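Local coordinates for protein putative metalloprotease II (Bacteroides fragilis, PDB 4ON1) that binds a zinc ion and probably acts as an extracellular metalloendopeptidase related to fragilysin, with a fragilysin-type N-terminal domain, at residues Glu49-Trp54 against Arg96-Gly100; Ala163-Asn167 against Ser326-Tyr330; Leu203-Lys209 against Lys243-Ser249; Gly305-Asn311 against Glu375-Lys379. All coordinates share one frame; numbering follows the deposited sequence.

Overall arrangement
From the N terminus, interaction 1 comes first, closing a loop of 41 residues, mostly strand, within the fragilysin-type N-terminal domain. Interaction 2 then spans 158 residues, bringing the end of helix 160-165 to the loop before helix 331-340, which carries zinc ligands. Interaction 3 falls entirely within that span and pairs strands 201-209 and 240-248 around intervening helices. Interaction 4 opens inside the span of interaction 2 but ends beyond it, so these two cross; it binds loop 305-311 to the C-terminal helix. Interactions 1 and 2 touch through Arg96 and Pro329, whereas Ile307 packs on Leu203 and Phe205, joining interactions 3 and 4.

Interaction 1: Glu49-Trp54 against Arg96-Gly100; sequences EGSELW and RLQRG
Strands 52-54 and 96-99 are not paired: their axes approach to 11.9 Å with N-to-C directions 122° apart, and a type II' turn from Glu49 to Glu52 sets two carboxylates facing Arg99. The gap is bridged by the Arg99 side chain, which bends at both chi2 and chi3 and thereby lays its guanidinium flat on Trp54. That stack is nearly parallel, with planes 20° apart and centres separated by 4.5 Å; CH2 of the indole sits beneath the rim of the guanidinium, 3.7 Å from Arg99 NE. The carboxylates approach from the edge. Arg99 NE donates to Glu49 OE1 at 2.8 Å along a fairly straight path (161°), with the oxygen in the guanidinium plane, although the donor stands above the carboxylate plane. Arg99 NH1 gives a second salt-bridge bond to Glu52 OE2 at 3.0 Å, and NH2 adds weak bonds to both glutamates. Two carboxylates at the rim and an indole on one face should together restrict rotation of the guanidinium and favour its charge. Leu97 CD2 meets the edge of the indole at CZ2, 4.4 Å away. The other oxygen of buried Glu49, OE2, is held by Tyr106 and by a salt bridge to Arg157, so this carboxylate links two arginines. A salt-bridge network of Glu49, Glu52 and Arg99 combined with a cation-pi stack on Trp54 thus joins the 49-52 turn to strand 92-99 in the N-terminal domain of fragilysin type.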
loop_
_atom_site.group_PDB
_atom_site.type_symbol
_atom_site.label_atom_id
_atom_site.label_comp_id
_atom_site.label_asym_id
_atom_site.label_seq_id
_atom_site.Cartn_x
_atom_site.Cartn_y
_atom_site.Cartn_z
ATOM N N GLU A 49 -21.802 -12.922 -1.903
ATOM C CA GLU A 49 -22.283 -11.557 -1.767
ATOM C C GLU A 49 -23.681 -11.476 -2.375
ATOM O O GLU A 49 -23.842 -11.550 -3.594
ATOM C CB GLU A 49 -21.324 -10.565 -2.433
ATOM C CG GLU A 49 -21.667 -9.106 -2.138
ATOM C CD GLU A 49 -20.588 -8.141 -2.591
ATOM O OE1 GLU A 49 -20.383 -8.004 -3.818
ATOM O OE2 GLU A 49 -19.946 -7.523 -1.716
ATOM N N GLY A 50 -24.692 -11.348 -1.520
ATOM C CA GLY A 50 -26.073 -11.382 -1.965
ATOM C C GLY A 50 -26.400 -12.701 -2.634
ATOM O O GLY A 50 -26.169 -13.762 -2.052
ATOM N N SER A 51 -26.899 -12.647 -3.868
ATOM C CA SER A 51 -27.270 -13.866 -4.575
ATOM C C SER A 51 -26.109 -14.446 -5.385
ATOM O O SER A 51 -26.260 -15.479 -6.031
ATOM C CB SER A 51 -28.457 -13.607 -5.505
ATOM O OG SER A 51 -28.103 -12.709 -6.541
ATOM N N GLU A 52 -24.952 -13.790 -5.347
ATOM C CA GLU A 52 -23.784 -14.291 -6.069
ATOM C C GLU A 52 -22.866 -15.095 -5.165
ATOM O O GLU A 52 -22.400 -14.610 -4.134
ATOM C CB GLU A 52 -22.986 -13.147 -6.702
ATOM C CG GLU A 52 -23.606 -12.564 -7.959
ATOM C CD GLU A 52 -22.830 -11.368 -8.475
ATOM O OE1 GLU A 52 -23.375 -10.245 -8.443
ATOM O OE2 GLU A 52 -21.674 -11.559 -8.914
ATOM N N LEU A 53 -22.599 -16.328 -5.575
ATOM C CA LEU A 53 -21.679 -17.188 -4.859
ATOM C C LEU A 53 -20.642 -17.687 -5.846
ATOM O O LEU A 53 -20.989 -18.095 -6.952
ATOM C CB LEU A 53 -22.418 -18.358 -4.200
ATOM C CG LEU A 53 -23.293 -17.997 -2.990
ATOM C CD1 LEU A 53 -24.650 -17.459 -3.445
ATOM C CD2 LEU A 53 -23.492 -19.197 -2.083
ATOM N N TRP A 54 -19.375 -17.648 -5.448
ATOM C CA TRP A 54 -18.295 -18.094 -6.321
ATOM C C TRP A 54 -17.084 -18.518 -5.510
ATOM O O TRP A 54 -16.948 -18.153 -4.338
ATOM C CB TRP A 54 -17.914 -16.990 -7.311
ATOM C CG TRP A 54 -17.163 -15.830 -6.702
ATOM C CD1 TRP A 54 -15.818 -15.596 -6.772
ATOM C CD2 TRP A 54 -17.719 -14.748 -5.935
ATOM N NE1 TRP A 54 -15.504 -14.435 -6.101
ATOM C CE2 TRP A 54 -16.650 -13.896 -5.580
ATOM C CE3 TRP A 54 -19.015 -14.416 -5.522
ATOM C CZ2 TRP A 54 -16.840 -12.735 -4.824
ATOM C CZ3 TRP A 54 -19.201 -13.263 -4.772
ATOM C CH2 TRP A 54 -18.118 -12.435 -4.432
ATOM N N ARG A 96 -9.356 -7.503 -0.982
ATOM C CA ARG A 96 -9.527 -6.661 -2.153
ATOM C C ARG A 96 -9.739 -7.553 -3.359
ATOM O O ARG A 96 -8.939 -8.456 -3.615
ATOM C CB ARG A 96 -8.313 -5.743 -2.353
ATOM C CG ARG A 96 -8.413 -4.868 -3.584
ATOM C CD ARG A 96 -7.283 -3.864 -3.654
ATOM N NE ARG A 96 -7.415 -2.833 -2.631
ATOM C CZ ARG A 96 -6.611 -1.784 -2.519
ATOM N NH1 ARG A 96 -5.613 -1.618 -3.376
ATOM N NH2 ARG A 96 -6.811 -0.898 -1.552
ATOM N N LEU A 97 -10.823 -7.323 -4.092
ATOM C CA LEU A 97 -11.058 -8.102 -5.297
ATOM C C LEU A 97 -11.919 -7.364 -6.313
ATOM O O LEU A 97 -12.418 -6.267 -6.050
ATOM C CB LEU A 97 -11.688 -9.448 -4.934
ATOM C CG LEU A 97 -12.797 -9.479 -3.883
ATOM C CD1 LEU A 97 -14.074 -8.873 -4.412
ATOM C CD2 LEU A 97 -13.046 -10.903 -3.422
ATOM N N GLN A 98 -12.083 -7.975 -7.480
ATOM C CA GLN A 98 -12.870 -7.375 -8.544
ATOM C C GLN A 98 -14.323 -7.826 -8.494
ATOM O O GLN A 98 -14.611 -9.022 -8.455
ATOM C CB GLN A 98 -12.261 -7.711 -9.905
ATOM C CG GLN A 98 -10.809 -7.279 -10.043
ATOM C CD GLN A 98 -10.667 -5.970 -10.796
ATOM O OE1 GLN A 98 -11.619 -5.194 -10.904
ATOM N NE2 GLN A 98 -9.473 -5.717 -11.322
ATOM N N ARG A 99 -15.231 -6.854 -8.505
ATOM C CA ARG A 99 -16.659 -7.120 -8.613
ATOM C C ARG A 99 -17.242 -6.250 -9.713
ATOM O O ARG A 99 -17.206 -5.023 -9.615
ATOM C CB ARG A 99 -17.388 -6.831 -7.300
ATOM C CG ARG A 99 -16.875 -7.583 -6.084
ATOM C CD ARG A 99 -17.385 -9.007 -6.049
ATOM N NE ARG A 99 -18.835 -9.056 -5.870
ATOM C CZ ARG A 99 -19.653 -9.756 -6.646
ATOM N NH1 ARG A 99 -19.156 -10.473 -7.642
ATOM N NH2 ARG A 99 -20.959 -9.744 -6.422
ATOM N N GLY A 100 -17.768 -6.884 -10.755
ATOM C CA GLY A 100 -18.394 -6.162 -11.848
ATOM C C GLY A 100 -17.466 -5.166 -12.519
ATOM O O GLY A 100 -17.899 -4.097 -12.951
#

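Interaction 2: Ala163-Asn167 against Ser326-Tyr330; sequences AIGNN and SSHPY
Asn167 carries its CG anti to the carbonyl carbon (chi1 -79°), which turns the amide over Ser327, while Ile164, with an extended chi2 of 179°, sends CD1 on to Pro329. Between them these two side chains bring the end of helix 160-165 against the irregular 326-330 segment, with Ile164 and Ser327 nearest in the backbone, their CA atoms 5.0 Å apart. Asn167 ND2 lies 2.9 Å from Ser327 O and 3.2 Å from Ser327 CB. The same nitrogen stands over one face of the His328 imidazole, toward its rim, 3.9 Å from CE1. Further along, the Ile164 side chain runs past the Ser327 carbonyl, with CG1 3.6 Å from Ser327 O, before CD1 crosses Pro329 at an angle and reaches CG and CD, both at 3.9 Å.

Tyr356 binds Asn167 ND2 through its hydroxyl and also meets the His328 ring, while Ser327 OG is hydrogen-bonded to Tyr126 on helix 112-126. Pro329 is followed by Tyr330 at the N-cap of helix 331-340, which supplies zinc ligands His334 and His338. The contact therefore mixes a polar patch around Asn167 with an apolar one around Ile164, and its chemistry is consistent with the Asn167 amide being held mainly by the Tyr356 hydroxyl, with Ser327 and His328 packed around it.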
loop_
_atom_site.group_PDB
_atom_site.type_symbol
_atom_site.label_atom_id
_atom_site.label_comp_id
_atom_site.label_asym_id
_atom_site.label_seq_id
_atom_site.Cartn_x
_atom_site.Cartn_y
_atom_site.Cartn_z
ATOM N N ALA A 163 -14.221 5.529 -6.248
ATOM C CA ALA A 163 -13.528 6.566 -5.486
ATOM C C ALA A 163 -12.452 7.265 -6.314
ATOM O O ALA A 163 -12.296 8.486 -6.249
ATOM C CB ALA A 163 -12.921 5.979 -4.233
ATOM N N ILE A 164 -11.710 6.482 -7.085
ATOM C CA ILE A 164 -10.695 7.026 -7.975
ATOM C C ILE A 164 -11.348 7.882 -9.064
ATOM O O ILE A 164 -10.861 8.965 -9.390
ATOM C CB ILE A 164 -9.850 5.913 -8.626
ATOM C CG1 ILE A 164 -9.006 5.186 -7.578
ATOM C CG2 ILE A 164 -8.938 6.486 -9.697
ATOM C CD1 ILE A 164 -8.176 4.057 -8.167
ATOM N N GLY A 165 -12.454 7.394 -9.620
ATOM C CA GLY A 165 -13.137 8.089 -10.702
ATOM C C GLY A 165 -13.666 9.469 -10.345
ATOM O O GLY A 165 -13.895 10.300 -11.228
ATOM N N ASN A 166 -13.856 9.715 -9.052
ATOM C CA ASN A 166 -14.348 11.005 -8.576
ATOM C C ASN A 166 -13.225 11.976 -8.200
ATOM O O ASN A 166 -13.484 13.098 -7.768
ATOM C CB ASN A 166 -15.292 10.809 -7.389
ATOM C CG ASN A 166 -16.688 10.393 -7.818
ATOM O OD1 ASN A 166 -16.856 9.584 -8.732
ATOM N ND2 ASN A 166 -17.699 10.963 -7.171
ATOM N N ASN A 167 -11.981 11.532 -8.346
ATOM C CA ASN A 167 -10.819 12.373 -8.056
ATOM C C ASN A 167 -10.524 13.422 -9.123
ATOM O O ASN A 167 -10.695 13.168 -10.316
ATOM C CB ASN A 167 -9.566 11.521 -7.886
ATOM C CG ASN A 167 -9.477 10.872 -6.528
ATOM O OD1 ASN A 167 -10.070 11.341 -5.555
ATOM N ND2 ASN A 167 -8.713 9.786 -6.451
ATOM N N SER A 326 -7.137 5.856 0.159
ATOM C CA SER A 326 -7.731 4.853 -0.726
ATOM C C SER A 326 -7.964 5.368 -2.144
ATOM O O SER A 326 -7.999 4.591 -3.094
ATOM C CB SER A 326 -9.071 4.375 -0.149
ATOM O OG SER A 326 -8.923 3.897 1.177
ATOM N N SER A 327 -8.149 6.679 -2.270
ATOM C CA SER A 327 -8.316 7.332 -3.564
ATOM C C SER A 327 -7.034 7.301 -4.373
ATOM O O SER A 327 -7.058 7.519 -5.581
ATOM C CB SER A 327 -8.777 8.777 -3.386
ATOM O OG SER A 327 -9.982 8.825 -2.649
ATOM N N HIS A 328 -5.912 7.078 -3.695
ATOM C CA HIS A 328 -4.611 7.014 -4.361
ATOM C C HIS A 328 -3.855 5.757 -3.960
ATOM O O HIS A 328 -2.796 5.834 -3.323
ATOM C CB HIS A 328 -3.792 8.259 -4.025
ATOM C CG HIS A 328 -4.471 9.535 -4.402
ATOM N ND1 HIS A 328 -4.447 10.039 -5.686
ATOM C CD2 HIS A 328 -5.208 10.406 -3.671
ATOM C CE1 HIS A 328 -5.131 11.166 -5.727
ATOM N NE2 HIS A 328 -5.603 11.412 -4.517
ATOM N N PRO A 329 -4.391 4.591 -4.344
ATOM C CA PRO A 329 -3.956 3.310 -3.773
ATOM C C PRO A 329 -2.538 2.862 -4.134
ATOM O O PRO A 329 -2.029 1.971 -3.461
ATOM C CB PRO A 329 -4.983 2.320 -4.334
ATOM C CG PRO A 329 -5.402 2.929 -5.655
ATOM C CD PRO A 329 -5.422 4.420 -5.389
ATOM N N TYR A 330 -1.911 3.434 -5.157
ATOM C CA TYR A 330 -0.616 2.918 -5.595
ATOM C C TYR A 330 0.495 3.954 -5.450
ATOM O O TYR A 330 1.582 3.796 -6.014
ATOM C CB TYR A 330 -0.705 2.441 -7.049
ATOM C CG TYR A 330 -1.837 1.473 -7.287
ATOM C CD1 TYR A 330 -2.141 0.491 -6.351
ATOM C CD2 TYR A 330 -2.625 1.563 -8.425
ATOM C CE1 TYR A 330 -3.186 -0.392 -6.553
ATOM C CE2 TYR A 330 -3.674 0.688 -8.641
ATOM C CZ TYR A 330 -3.944 -0.289 -7.701
ATOM O OH TYR A 330 -4.979 -1.164 -7.905
#

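Interaction 3: Leu203-Lys209 against Lys243-Ser249; sequences LEFMLIK and KYTIKDS
Glu204 leaves its strand fully stretched, CG anti to the backbone N and the chain extended beyond it, and travels alongside Lys243, which points the same way. Its CB lies 4.1 Å from Lys243 CB; CG remains beside that lysine and approaches Thr245 OG1; CD comes to 3.8 Å from Lys243 CD. At the tip OE2 accepts a 2.6 Å hydrogen bond from Thr245 OG1 on its anti lone pair. The other oxygen, OE1, receives a hydrogen bond from a water and forms a salt bridge with Lys282. Next along this face, Met206 bends at chi2 and chi3, laying SD beside Thr245 CB and CE against Lys247 CD.

The backbones beneath run parallel, axes 4.6 Å apart and directions differing by 19°. Odd-numbered residues from Leu203 to Lys209 bond to Lys243, Thr245 and Lys247, as in Thr245 N to Phe205 O at 2.8 Å and 177°. On the opposite face Phe205 and Tyr244 lie side by side with ring planes 18° apart, slid so far that they barely overlap. Leu207 CD1 touches both Tyr244 CB and Ile246 CG1, 4.1 Å from each, and helix 217-230 covers this side through Ile224. At the far end Ser249 OG donates to Lys209 O at 2.9 Å. The face of Phe205, Tyr244, Leu207 and Ile246 is thus largely apolar, with charged Lys209 and Asp248 at its end, whereas the other carries a carboxylate whose oxygens are shared among Thr245, a water and Lys282, an environment that probably favours its ionised form.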
loop_
_atom_site.group_PDB
_atom_site.type_symbol
_atom_site.label_atom_id
_atom_site.label_comp_id
_atom_site.label_asym_id
_atom_site.label_seq_id
_atom_site.Cartn_x
_atom_site.Cartn_y
_atom_site.Cartn_z
ATOM N N LEU A 203 15.690 -5.692 1.644
ATOM C CA LEU A 203 15.358 -4.282 1.518
ATOM C C LEU A 203 14.312 -3.922 2.566
ATOM O O LEU A 203 13.195 -4.442 2.533
ATOM C CB LEU A 203 14.847 -3.972 0.108
ATOM C CG LEU A 203 14.510 -2.517 -0.218
ATOM C CD1 LEU A 203 15.670 -1.591 0.138
ATOM C CD2 LEU A 203 14.147 -2.387 -1.681
ATOM N N GLU A 204 14.677 -3.066 3.518
ATOM C CA GLU A 204 13.733 -2.668 4.568
ATOM C C GLU A 204 13.239 -1.243 4.390
ATOM O O GLU A 204 14.034 -0.303 4.392
ATOM C CB GLU A 204 14.355 -2.813 5.966
ATOM C CG GLU A 204 13.401 -2.399 7.102
ATOM C CD GLU A 204 14.007 -2.562 8.495
ATOM O OE1 GLU A 204 15.239 -2.737 8.607
ATOM O OE2 GLU A 204 13.248 -2.516 9.486
ATOM N N PHE A 205 11.928 -1.086 4.218
ATOM C CA PHE A 205 11.321 0.240 4.156
ATOM C C PHE A 205 10.846 0.681 5.528
ATOM O O PHE A 205 10.110 -0.053 6.200
ATOM C CB PHE A 205 10.146 0.263 3.176
ATOM C CG PHE A 205 10.546 0.014 1.764
ATOM C CD1 PHE A 205 11.093 1.033 0.996
ATOM C CD2 PHE A 205 10.409 -1.251 1.207
ATOM C CE1 PHE A 205 11.479 0.797 -0.309
ATOM C CE2 PHE A 205 10.795 -1.496 -0.100
ATOM C CZ PHE A 205 11.326 -0.469 -0.861
ATOM N N MET A 206 11.272 1.872 5.943
ATOM C CA MET A 206 10.808 2.449 7.195
ATOM C C MET A 206 9.646 3.382 6.902
ATOM O O MET A 206 9.818 4.455 6.320
ATOM C CB MET A 206 11.935 3.195 7.910
ATOM C CG MET A 206 13.191 2.364 8.161
ATOM S SD MET A 206 12.909 1.081 9.404
ATOM C CE MET A 206 12.892 2.092 10.893
ATOM N N LEU A 207 8.450 2.954 7.288
ATOM C CA LEU A 207 7.247 3.708 6.977
ATOM C C LEU A 207 6.830 4.501 8.205
ATOM O O LEU A 207 6.409 3.941 9.217
ATOM C CB LEU A 207 6.135 2.769 6.513
ATOM C CG LEU A 207 6.542 1.841 5.360
ATOM C CD1 LEU A 207 5.401 0.938 4.968
ATOM C CD2 LEU A 207 6.981 2.641 4.159
ATOM N N ILE A 208 6.973 5.815 8.118
ATOM C CA ILE A 208 6.818 6.660 9.289
ATOM C C ILE A 208 5.488 7.395 9.238
ATOM O O ILE A 208 5.250 8.187 8.330
ATOM C CB ILE A 208 7.965 7.684 9.395
ATOM C CG1 ILE A 208 9.331 6.987 9.289
ATOM C CG2 ILE A 208 7.858 8.461 10.704
ATOM C CD1 ILE A 208 9.562 5.889 10.351
ATOM N N LYS A 209 4.615 7.122 10.202
ATOM C CA LYS A 209 3.309 7.788 10.245
ATOM C C LYS A 209 3.444 9.206 10.759
ATOM O O LYS A 209 3.920 9.423 11.871
ATOM C CB LYS A 209 2.318 7.009 11.121
ATOM C CG LYS A 209 2.029 5.612 10.585
ATOM C CD LYS A 209 1.289 4.749 11.597
ATOM C CE LYS A 209 -0.129 5.245 11.810
ATOM N NZ LYS A 209 -0.875 4.335 12.721
ATOM N N LYS A 243 11.146 -5.937 3.681
ATOM C CA LYS A 243 10.625 -5.761 5.022
ATOM C C LYS A 243 10.018 -4.371 5.109
ATOM O O LYS A 243 10.625 -3.396 4.665
ATOM C CB LYS A 243 11.734 -5.967 6.058
ATOM C CG LYS A 243 11.289 -5.836 7.507
ATOM C CD LYS A 243 12.477 -6.034 8.445
ATOM C CE LYS A 243 12.055 -5.957 9.906
ATOM N NZ LYS A 243 13.149 -6.380 10.835
ATOM N N TYR A 244 8.810 -4.285 5.653
ATOM C CA TYR A 244 8.161 -2.994 5.868
ATOM C C TYR A 244 7.995 -2.747 7.360
ATOM O O TYR A 244 7.299 -3.494 8.039
ATOM C CB TYR A 244 6.793 -2.936 5.186
ATOM C CG TYR A 244 6.796 -3.283 3.714
ATOM C CD1 TYR A 244 6.955 -2.299 2.751
ATOM C CD2 TYR A 244 6.626 -4.595 3.288
ATOM C CE1 TYR A 244 6.952 -2.611 1.392
ATOM C CE2 TYR A 244 6.615 -4.916 1.938
ATOM C CZ TYR A 244 6.775 -3.917 0.996
ATOM O OH TYR A 244 6.763 -4.234 -0.348
ATOM N N THR A 245 8.649 -1.713 7.871
ATOM C CA THR A 245 8.575 -1.400 9.293
ATOM C C THR A 245 7.761 -0.134 9.497
ATOM O O THR A 245 8.152 0.946 9.064
ATOM C CB THR A 245 9.976 -1.248 9.906
ATOM O OG1 THR A 245 10.652 -2.505 9.803
ATOM C CG2 THR A 245 9.888 -0.845 11.378
ATOM N N ILE A 246 6.597 -0.286 10.112
ATOM C CA ILE A 246 5.685 0.832 10.310
ATOM C C ILE A 246 5.829 1.409 11.709
ATOM O O ILE A 246 5.615 0.706 12.697
ATOM C CB ILE A 246 4.212 0.401 10.088
ATOM C CG1 ILE A 246 4.022 -0.183 8.685
ATOM C CG2 ILE A 246 3.259 1.582 10.313
ATOM C CD1 ILE A 246 2.761 -1.056 8.561
ATOM N N LYS A 247 6.173 2.690 11.791
ATOM C CA LYS A 247 6.395 3.340 13.087
ATOM C C LYS A 247 5.612 4.628 13.237
ATOM O O LYS A 247 5.435 5.366 12.268
ATOM C CB LYS A 247 7.881 3.651 13.290
ATOM C CG LYS A 247 8.810 2.469 13.152
ATOM C CD LYS A 247 10.266 2.905 13.325
ATOM C CE LYS A 247 10.543 3.373 14.745
ATOM N NZ LYS A 247 10.236 2.320 15.756
ATOM N N ASP A 248 5.138 4.898 14.450
ATOM C CA ASP A 248 4.616 6.222 14.764
ATOM C C ASP A 248 5.757 7.206 14.989
ATOM O O ASP A 248 6.872 6.813 15.318
ATOM C CB ASP A 248 3.707 6.188 15.996
ATOM C CG ASP A 248 2.386 5.489 15.725
ATOM O OD1 ASP A 248 1.569 6.045 14.959
ATOM O OD2 ASP A 248 2.164 4.390 16.276
ATOM N N SER A 249 5.464 8.487 14.800
ATOM C CA SER A 249 6.437 9.548 15.005
ATOM C C SER A 249 5.790 10.687 15.769
ATOM O O SER A 249 4.589 10.661 16.040
ATOM C CB SER A 249 6.974 10.077 13.677
ATOM O OG SER A 249 6.039 10.980 13.125
HETATM O O HOH W 1 15.158 -4.817 10.842
HETATM O O HOH W 2 2.516 8.963 14.340
HETATM O O HOH W 3 -0.053 3.053 15.017
#

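Interaction 4: Gly305-Asn311 against Glu375-Lys379; sequences GVIHLNN and ECIQK
His308 ND1 donates to Cys376 O at 2.7 Å and 169°, the carbonyl oxygen lying in the imidazole plane, and thereby opens a series of bonds by which the 305-311 loop caps the C-terminal end of helix 367-378, the last helix of this metzincin-like catalytic domain. Leu309 N reaches Ile377 O, and Asn310 ND2 reaches Gln378 O at 2.6 Å. Two consecutive backbone amides, those of Asn310 and Asn311, converge on Lys379 O, while the Asn311 amide, nearly coplanar with its acceptor, gives ND2 to Lys379 OXT at 2.8 Å along a 173° path. The chain-terminal carboxylate is thus gripped at both oxygens, and carbonyls at the helix end find donors in the loop; this would probably offset the concentration of negative charge there.

Outward from these bonds, Lys379 CB lies obliquely to the His308 ring, 3.7 Å from ND1, and Leu309 runs beside Ile377 with CG 3.8 Å from CB. Behind the loop, Gly305 bonds through its backbone to His338, a zinc ligand, and Ile307 packs on Leu339 and Leu340, so the loop contacts both the C-terminal helix and helix 331-340, which also touch each other through Ile377 and Leu340. Cys376 fills the seam: with SG anti to the backbone N (chi1 177°), its sulfur is directed at the loop backbone, 3.4 Å from Gly305 C and 3.1 Å from Ile307 O.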
loop_
_atom_site.group_PDB
_atom_site.type_symbol
_atom_site.label_atom_id
_atom_site.label_comp_id
_atom_site.label_asym_id
_atom_site.label_seq_id
_atom_site.Cartn_x
_atom_site.Cartn_y
_atom_site.Cartn_z
ATOM N N GLY A 305 16.384 6.608 -8.440
ATOM C CA GLY A 305 17.478 5.654 -8.497
ATOM C C GLY A 305 18.517 5.908 -7.425
ATOM O O GLY A 305 19.701 6.050 -7.711
ATOM N N VAL A 306 18.066 5.958 -6.179
ATOM C CA VAL A 306 18.947 6.268 -5.065
ATOM C C VAL A 306 19.036 5.112 -4.069
ATOM O O VAL A 306 19.741 5.213 -3.058
ATOM C CB VAL A 306 18.487 7.537 -4.337
ATOM C CG1 VAL A 306 18.677 8.753 -5.233
ATOM C CG2 VAL A 306 17.036 7.406 -3.936
ATOM N N ILE A 307 18.317 4.023 -4.337
ATOM C CA ILE A 307 18.403 2.841 -3.470
ATOM C C ILE A 307 19.429 1.845 -4.010
ATOM O O ILE A 307 19.261 1.298 -5.100
ATOM C CB ILE A 307 17.052 2.125 -3.322
ATOM C CG1 ILE A 307 16.073 2.983 -2.517
ATOM C CG2 ILE A 307 17.241 0.770 -2.633
ATOM C CD1 ILE A 307 14.689 2.367 -2.368
ATOM N N HIS A 308 20.503 1.625 -3.260
ATOM C CA HIS A 308 21.540 0.683 -3.683
ATOM C C HIS A 308 21.760 -0.369 -2.591
ATOM O O HIS A 308 22.018 -0.025 -1.437
ATOM C CB HIS A 308 22.843 1.428 -4.004
ATOM C CG HIS A 308 22.641 2.692 -4.788
ATOM N ND1 HIS A 308 22.043 2.715 -6.031
ATOM C CD2 HIS A 308 22.955 3.979 -4.501
ATOM C CE1 HIS A 308 22.001 3.957 -6.478
ATOM N NE2 HIS A 308 22.544 4.745 -5.567
ATOM N N LEU A 309 21.653 -1.645 -2.956
ATOM C CA LEU A 309 21.731 -2.737 -1.984
ATOM C C LEU A 309 23.139 -2.974 -1.444
ATOM O O LEU A 309 23.307 -3.334 -0.282
ATOM C CB LEU A 309 21.218 -4.036 -2.605
ATOM C CG LEU A 309 19.795 -4.054 -3.159
ATOM C CD1 LEU A 309 19.474 -5.414 -3.756
ATOM C CD2 LEU A 309 18.808 -3.719 -2.067
ATOM N N ASN A 310 24.144 -2.769 -2.287
ATOM C CA ASN A 310 25.518 -3.066 -1.906
ATOM C C ASN A 310 26.208 -1.882 -1.248
ATOM O O ASN A 310 26.972 -2.051 -0.299
ATOM C CB ASN A 310 26.315 -3.521 -3.125
ATOM C CG ASN A 310 25.876 -4.879 -3.623
ATOM O OD1 ASN A 310 25.722 -5.816 -2.837
ATOM N ND2 ASN A 310 25.664 -4.996 -4.932
ATOM N N ASN A 311 25.945 -0.684 -1.754
ATOM C CA ASN A 311 26.469 0.518 -1.127
ATOM C C ASN A 311 25.375 1.546 -0.885
ATOM O O ASN A 311 25.292 2.546 -1.601
ATOM C CB ASN A 311 27.586 1.109 -1.980
ATOM C CG ASN A 311 28.737 0.142 -2.169
ATOM O OD1 ASN A 311 29.619 0.028 -1.315
ATOM N ND2 ASN A 311 28.719 -0.584 -3.279
ATOM N N GLU A 375 19.781 -2.140 -12.486
ATOM C CA GLU A 375 21.101 -1.523 -12.446
ATOM C C GLU A 375 21.282 -0.687 -11.186
ATOM O O GLU A 375 22.371 -0.644 -10.615
ATOM C CB GLU A 375 21.345 -0.687 -13.699
ATOM C CG GLU A 375 21.662 -1.548 -14.915
ATOM C CD GLU A 375 21.949 -0.733 -16.159
ATOM O OE1 GLU A 375 21.366 0.364 -16.295
ATOM O OE2 GLU A 375 22.753 -1.193 -17.000
ATOM N N CYS A 376 20.212 -0.032 -10.750
ATOM C CA CYS A 376 20.273 0.813 -9.565
ATOM C C CYS A 376 20.560 0.051 -8.270
ATOM O O CYS A 376 21.406 0.464 -7.476
ATOM C CB CYS A 376 18.968 1.591 -9.404
ATOM S SG CYS A 376 18.936 2.607 -7.901
ATOM N N ILE A 377 19.843 -1.044 -8.041
ATOM C CA ILE A 377 19.961 -1.755 -6.768
ATOM C C ILE A 377 21.287 -2.499 -6.614
ATOM O O ILE A 377 21.709 -2.777 -5.497
ATOM C CB ILE A 377 18.804 -2.759 -6.574
ATOM C CG1 ILE A 377 18.833 -3.838 -7.655
ATOM C CG2 ILE A 377 17.468 -2.040 -6.583
ATOM C CD1 ILE A 377 17.821 -4.942 -7.425
ATOM N N GLN A 378 21.937 -2.816 -7.732
ATOM C CA GLN A 378 23.210 -3.540 -7.712
ATOM C C GLN A 378 24.371 -2.673 -7.244
ATOM O O GLN A 378 25.354 -3.185 -6.706
ATOM C CB GLN A 378 23.537 -4.099 -9.095
ATOM C CG GLN A 378 22.733 -5.326 -9.468
ATOM C CD GLN A 378 23.262 -6.001 -10.710
ATOM O OE1 GLN A 378 24.125 -6.883 -10.635
ATOM N NE2 GLN A 378 22.767 -5.576 -11.868
ATOM N N LYS A 379 24.271 -1.367 -7.478
ATOM C CA LYS A 379 25.313 -0.426 -7.067
ATOM C C LYS A 379 25.564 -0.453 -5.555
ATOM O O LYS A 379 24.735 -0.929 -4.781
ATOM C CB LYS A 379 24.954 0.990 -7.524
ATOM C CG LYS A 379 24.931 1.134 -9.036
ATOM C CD LYS A 379 24.417 2.493 -9.478
ATOM C CE LYS A 379 24.502 2.621 -10.993
ATOM N NZ LYS A 379 23.990 3.926 -11.491
ATOM O OXT LYS A 379 26.617 -0.034 -5.072
#